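Local coordinates for FOG-3 protein (Caenorhabditis elegans, PDB 5TD6) that specifies sperm fate in the nematode germline as an RNA-binding multimer, here represented by its BTG/Tob domain, at residues S42-N47 against M54-N59; I89-A92 against V97-R100. The protein carries 2 engineered substitutions. One frame throughout, in Å; residues are numbered along the deposited sequence.

Interaction 1 of 2, residues S42-N47 against M54-N59; sequences STWDVN and MKRMIN. Engineered in segment 42-47: Asn-47 (natural residue His).
The loop that follows helix 22-41 in this BTG/Tob domain is joined to the end of the short helix 53-56 through Thr-43 and Trp-44, both of which meet the side chain of Arg-56. Arg-56 NH1 donates to Thr-43 OG1 over 3.1 Å; the bond is bent, with an N-H...O angle of 142°, and the hydroxyl lies somewhat out of the guanidinium plane. Placing OG1 between the backbone N and the carbonyl carbon (chi1 55°) turns the hydroxyl to Arg-56, while CG2 comes within 4.5 Å of Lys-55 CD. Trp-44 meets the arginine with the rim of its six-membered ring: CE3 is 3.7 Å from Arg-56 CD, and CZ3 reaches over one guanidinium face, 3.7 Å from Arg-56 NE. The two planes stand 65° apart, so the pair is not a flat stack. This arginine is a buried charge at the junction of helix, loop and hairpin: NH2 bonds to Asn-93 OD1, NE to Ala-92 O and NH1 also to Asn-51 O, so several bonds fix the rotation of the group. A leucine in its place would probably leave Thr-43 OG1, Asn-93 OD1 and the Ala-92 and Asn-51 carbonyls without these donors. A water accepts from Asp-45 N at 3.1 Å and, weakly, from Arg-56 NH1. Further along the loop, Asp-45 OD1 accepts from the backbone N of the engineered Asn-47 at 3.0 Å, forming an Asx turn.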
loop_
_atom_site.group_PDB
_atom_site.type_symbol
_atom_site.label_atom_id
_atom_site.label_comp_id
_atom_site.label_asym_id
_atom_site.label_seq_id
_atom_site.Cartn_x
_atom_site.Cartn_y
_atom_site.Cartn_z
ATOM N N SER B 42 13.153 13.914 13.450
ATOM C CA SER B 42 14.422 14.551 13.789
ATOM C C SER B 42 15.627 14.011 12.997
ATOM O O SER B 42 16.654 14.668 12.933
ATOM C CB SER B 42 14.682 14.428 15.286
ATOM O OG SER B 42 14.554 13.088 15.699
ATOM N N THR B 43 15.513 12.838 12.382
ATOM C CA THR B 43 16.652 12.304 11.631
ATOM C C THR B 43 16.406 12.210 10.123
ATOM O O THR B 43 17.317 11.865 9.360
ATOM C CB THR B 43 17.068 10.911 12.142
ATOM O OG1 THR B 43 15.939 10.026 12.123
ATOM C CG2 THR B 43 17.613 11.026 13.566
ATOM N N TRP B 44 15.187 12.525 9.694
ATOM C CA TRP B 44 14.812 12.400 8.278
ATOM C C TRP B 44 15.587 13.384 7.396
ATOM O O TRP B 44 15.416 14.598 7.500
ATOM C CB TRP B 44 13.309 12.623 8.114
ATOM C CG TRP B 44 12.708 11.945 6.918
ATOM C CD1 TRP B 44 12.399 12.522 5.717
ATOM C CD2 TRP B 44 12.309 10.570 6.819
ATOM N NE1 TRP B 44 11.845 11.584 4.871
ATOM C CE2 TRP B 44 11.774 10.382 5.528
ATOM C CE3 TRP B 44 12.347 9.481 7.696
ATOM C CZ2 TRP B 44 11.303 9.142 5.091
ATOM C CZ3 TRP B 44 11.864 8.241 7.252
ATOM C CH2 TRP B 44 11.350 8.090 5.978
ATOM N N ASP B 45 16.436 12.851 6.528
ATOM C CA ASP B 45 17.215 13.674 5.604
ATOM C C ASP B 45 17.137 13.067 4.201
ATOM O O ASP B 45 17.798 12.077 3.904
ATOM C CB ASP B 45 18.666 13.788 6.098
ATOM C CG ASP B 45 19.583 14.547 5.133
ATOM O OD1 ASP B 45 19.141 15.029 4.063
ATOM O OD2 ASP B 45 20.773 14.676 5.474
ATOM N N VAL B 46 16.329 13.672 3.335
ATOM C CA VAL B 46 16.067 13.068 2.027
ATOM C C VAL B 46 17.323 12.986 1.179
ATOM O O VAL B 46 17.405 12.143 0.293
ATOM C CB VAL B 46 14.975 13.831 1.245
ATOM C CG1 VAL B 46 13.647 13.719 1.969
ATOM C CG2 VAL B 46 15.353 15.297 1.052
ATOM N N ASN B 47 18.304 13.851 1.455
ATOM C CA ASN B 47 19.564 13.837 0.707
ATOM C C ASN B 47 20.490 12.720 1.166
ATOM O O ASN B 47 21.413 12.345 0.450
ATOM C CB ASN B 47 20.267 15.198 0.814
ATOM C CG ASN B 47 19.501 16.291 0.090
ATOM O OD1 ASN B 47 18.833 16.019 -0.899
ATOM N ND2 ASN B 47 19.596 17.520 0.574
ATOM N N MET B 54 19.224 3.519 11.791
ATOM C CA MET B 54 19.164 2.667 12.963
ATOM C C MET B 54 18.230 3.245 14.010
ATOM O O MET B 54 17.469 2.513 14.637
ATOM C CB MET B 54 20.566 2.464 13.542
ATOM C CG MET B 54 21.475 1.675 12.619
ATOM S SD MET B 54 20.754 0.064 12.229
ATOM C CE MET B 54 20.655 -0.638 13.876
ATOM N N LYS B 55 18.289 4.556 14.205
ATOM C CA LYS B 55 17.419 5.190 15.190
ATOM C C LYS B 55 15.947 5.028 14.846
ATOM O O LYS B 55 15.095 5.079 15.729
ATOM C CB LYS B 55 17.737 6.681 15.326
ATOM C CG LYS B 55 17.874 7.118 16.787
ATOM C CD LYS B 55 17.039 8.356 17.124
ATOM C CE LYS B 55 17.005 8.574 18.638
ATOM N NZ LYS B 55 15.819 9.354 19.094
ATOM N N ARG B 56 15.644 4.836 13.563
ATOM C CA ARG B 56 14.255 4.808 13.114
ATOM C C ARG B 56 13.660 3.413 13.096
ATOM O O ARG B 56 12.437 3.256 13.158
ATOM C CB ARG B 56 14.143 5.444 11.722
ATOM C CG ARG B 56 14.271 6.968 11.758
ATOM C CD ARG B 56 13.947 7.608 10.401
ATOM N NE ARG B 56 14.751 7.048 9.320
ATOM C CZ ARG B 56 15.813 7.649 8.800
ATOM N NH1 ARG B 56 16.203 8.832 9.275
ATOM N NH2 ARG B 56 16.482 7.076 7.809
ATOM N N MET B 57 14.519 2.400 13.015
ATOM C CA MET B 57 14.051 1.030 12.874
ATOM C C MET B 57 13.114 0.643 14.011
ATOM O O MET B 57 13.274 1.092 15.147
ATOM C CB MET B 57 15.233 0.059 12.826
ATOM C CG MET B 57 15.811 -0.304 14.177
ATOM S SD MET B 57 17.254 -1.380 14.030
ATOM C CE MET B 57 16.919 -2.570 15.332
ATOM N N ILE B 58 12.113 -0.166 13.690
ATOM C CA ILE B 58 11.215 -0.646 14.731
ATOM C C ILE B 58 11.147 -2.160 14.702
ATOM O O ILE B 58 11.479 -2.798 13.703
ATOM C CB ILE B 58 9.787 -0.069 14.609
ATOM C CG1 ILE B 58 9.138 -0.484 13.290
ATOM C CG2 ILE B 58 9.799 1.448 14.785
ATOM C CD1 ILE B 58 7.789 0.155 13.059
ATOM N N ASN B 59 10.770 -2.724 15.845
ATOM C CA ASN B 59 10.709 -4.169 16.079
ATOM C C ASN B 59 9.295 -4.541 16.522
ATOM O O ASN B 59 8.786 -3.990 17.503
ATOM C CB ASN B 59 11.749 -4.558 17.133
ATOM C CG ASN B 59 11.836 -6.063 17.372
ATOM O OD1 ASN B 59 10.848 -6.728 17.711
ATOM N ND2 ASN B 59 13.038 -6.601 17.203
HETATM O O HOH W 1 17.658 10.005 6.412
#

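Interaction 2 of 2, residues I89-A92 against V97-R100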
loop_
_atom_site.group_PDB
_atom_site.type_symbol
_atom_site.label_atom_id
_atom_site.label_comp_id
_atom_site.label_asym_id
_atom_site.label_seq_id
_atom_site.Cartn_x
_atom_site.Cartn_y
_atom_site.Cartn_z
ATOM N N ILE B 89 11.988 -6.803 12.128
ATOM C CA ILE B 89 12.576 -5.472 12.181
ATOM C C ILE B 89 12.240 -4.742 10.884
ATOM O O ILE B 89 12.493 -5.257 9.799
ATOM C CB ILE B 89 14.103 -5.520 12.396
ATOM C CG1 ILE B 89 14.442 -6.289 13.681
ATOM C CG2 ILE B 89 14.686 -4.120 12.472
ATOM C CD1 ILE B 89 15.815 -6.902 13.666
ATOM N N ILE B 90 11.635 -3.565 11.013
ATOM C CA ILE B 90 11.156 -2.778 9.872
ATOM C C ILE B 90 11.859 -1.426 9.848
ATOM O O ILE B 90 11.983 -0.761 10.875
ATOM C CB ILE B 90 9.630 -2.563 9.936
ATOM C CG1 ILE B 90 8.926 -3.899 10.171
ATOM C CG2 ILE B 90 9.105 -1.905 8.647
ATOM C CD1 ILE B 90 7.426 -3.774 10.393
ATOM N N PHE B 91 12.352 -1.052 8.675
ATOM C CA PHE B 91 13.087 0.194 8.484
ATOM C C PHE B 91 12.287 1.109 7.570
ATOM O O PHE B 91 11.651 0.647 6.616
ATOM C CB PHE B 91 14.468 -0.055 7.850
ATOM C CG PHE B 91 15.419 -0.847 8.713
ATOM C CD1 PHE B 91 15.309 -2.227 8.818
ATOM C CD2 PHE B 91 16.443 -0.214 9.395
ATOM C CE1 PHE B 91 16.192 -2.951 9.601
ATOM C CE2 PHE B 91 17.328 -0.936 10.186
ATOM C CZ PHE B 91 17.200 -2.307 10.289
ATOM N N ALA B 92 12.329 2.401 7.859
ATOM C CA ALA B 92 11.754 3.406 6.984
ATOM C C ALA B 92 12.774 4.521 6.806
ATOM O O ALA B 92 13.138 5.203 7.763
ATOM C CB ALA B 92 10.445 3.935 7.547
ATOM N N VAL B 97 11.282 1.820 2.309
ATOM C CA VAL B 97 10.731 1.129 3.459
ATOM C C VAL B 97 10.961 -0.351 3.204
ATOM O O VAL B 97 10.760 -0.842 2.078
ATOM C CB VAL B 97 9.236 1.430 3.640
ATOM C CG1 VAL B 97 8.692 0.776 4.922
ATOM C CG2 VAL B 97 9.014 2.924 3.675
ATOM N N PHE B 98 11.411 -1.061 4.226
ATOM C CA PHE B 98 11.794 -2.445 4.005
ATOM C C PHE B 98 11.912 -3.217 5.305
ATOM O O PHE B 98 11.974 -2.629 6.375
ATOM C CB PHE B 98 13.110 -2.517 3.234
ATOM C CG PHE B 98 14.287 -1.860 3.940
ATOM C CD1 PHE B 98 14.549 -0.508 3.782
ATOM C CD2 PHE B 98 15.160 -2.617 4.716
ATOM C CE1 PHE B 98 15.641 0.084 4.414
ATOM C CE2 PHE B 98 16.259 -2.033 5.345
ATOM C CZ PHE B 98 16.502 -0.691 5.197
ATOM N N VAL B 99 11.926 -4.539 5.180
ATOM C CA VAL B 99 12.163 -5.456 6.295
ATOM C C VAL B 99 13.604 -5.946 6.236
ATOM O O VAL B 99 14.114 -6.245 5.155
ATOM C CB VAL B 99 11.209 -6.671 6.235
ATOM C CG1 VAL B 99 11.597 -7.743 7.264
ATOM C CG2 VAL B 99 9.766 -6.220 6.423
ATOM N N ARG B 100 14.264 -6.034 7.383
ATOM C CA ARG B 100 15.585 -6.663 7.441
ATOM C C ARG B 100 15.727 -7.420 8.749
ATOM O O ARG B 100 15.524 -6.843 9.814
ATOM C CB ARG B 100 16.691 -5.617 7.311
ATOM C CG ARG B 100 18.073 -6.190 7.224
ATOM C CD ARG B 100 19.092 -5.175 7.703
ATOM N NE ARG B 100 19.325 -4.098 6.750
ATOM C CZ ARG B 100 19.842 -2.919 7.086
ATOM N NH1 ARG B 100 20.164 -2.669 8.354
ATOM N NH2 ARG B 100 20.030 -1.990 6.160
#
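Phe-91 packs across the hairpin against both Phe-98 and Arg-100, side chains of the neighbouring strand. Its CB sits over the face of the Phe-98 ring, 3.6 Å from the centroid, in a CH-pi contact displaced from the ring centre toward CZ. The two rings are nearly parallel, at 5°, but strongly displaced, with centroids 5.0 Å apart and little of one ring over the other. Phe-98 reaches this position because its CG lies between the backbone N and the carbonyl carbon (chi1 60°), which swings the ring in under Phe-91 CB. Arg-100 supplies two contacts: its CB touches Phe-91 CE1 at 3.5 Å, and its CZ lies over a face of the same ring, 4.5 Å from the centroid, as a cation-pi pair. The guanidinium is inclined at 43° to the ring rather than stacked flat on it. Beneath these side chains runs the backbone of the antiparallel beta hairpin formed by strands 89-93 and 96-100. Phe-91 and Phe-98 form a hydrogen-bonded pair: Phe-91 N gives a nearly straight bond to Phe-98 O at 2.8 Å, and Phe-98 N returns one to Phe-91 O at 2.9 Å. Arg-100 N adds a third, to Ile-89 O at 3.1 Å. The non-hydrogen-bonded pairs, Ile-90 with Val-99 and Ala-92 with Val-97, turn to the other face of the sheet; there Ala-92 CB meets Val-97 CG2 at 4.2 Å, and helix 2-13 covers the surface with Leu-8 and Phe-11. On the aromatic face, Glu-53 and Met-54 of helix 53-56 pack on Phe-91. Salt bridges from Arg-100 NH2 to Glu-107 and Glu-53 hold the guanidinium and would be expected to balance its charge in this buried setting.

In the fold
Interactions 1 and 2 follow one another along the chain, their centres about 11 Å apart, and meet in one antiparallel sheet. Strand 58-59 of interaction 1 pairs with strand 89-93 of interaction 2, Ile-58 O lying 2.8 Å from Ile-90 N, a probable hydrogen bond. A second link comes from side chains: Arg-56 NE is 2.9 Å from Ala-92 O, and Trp-44 CZ3 packs 3.3 Å from that same carbonyl oxygen. Met-57 CB, 3.5 Å from Phe-91 CE2, brings the helix-to-strand turn onto the aromatic face of the hairpin. Loop 42-47 touches the hairpin directly through Trp-44 and is also linked to it through Arg-56 of segment 54-59, which bonds both Thr-43 and Ala-92.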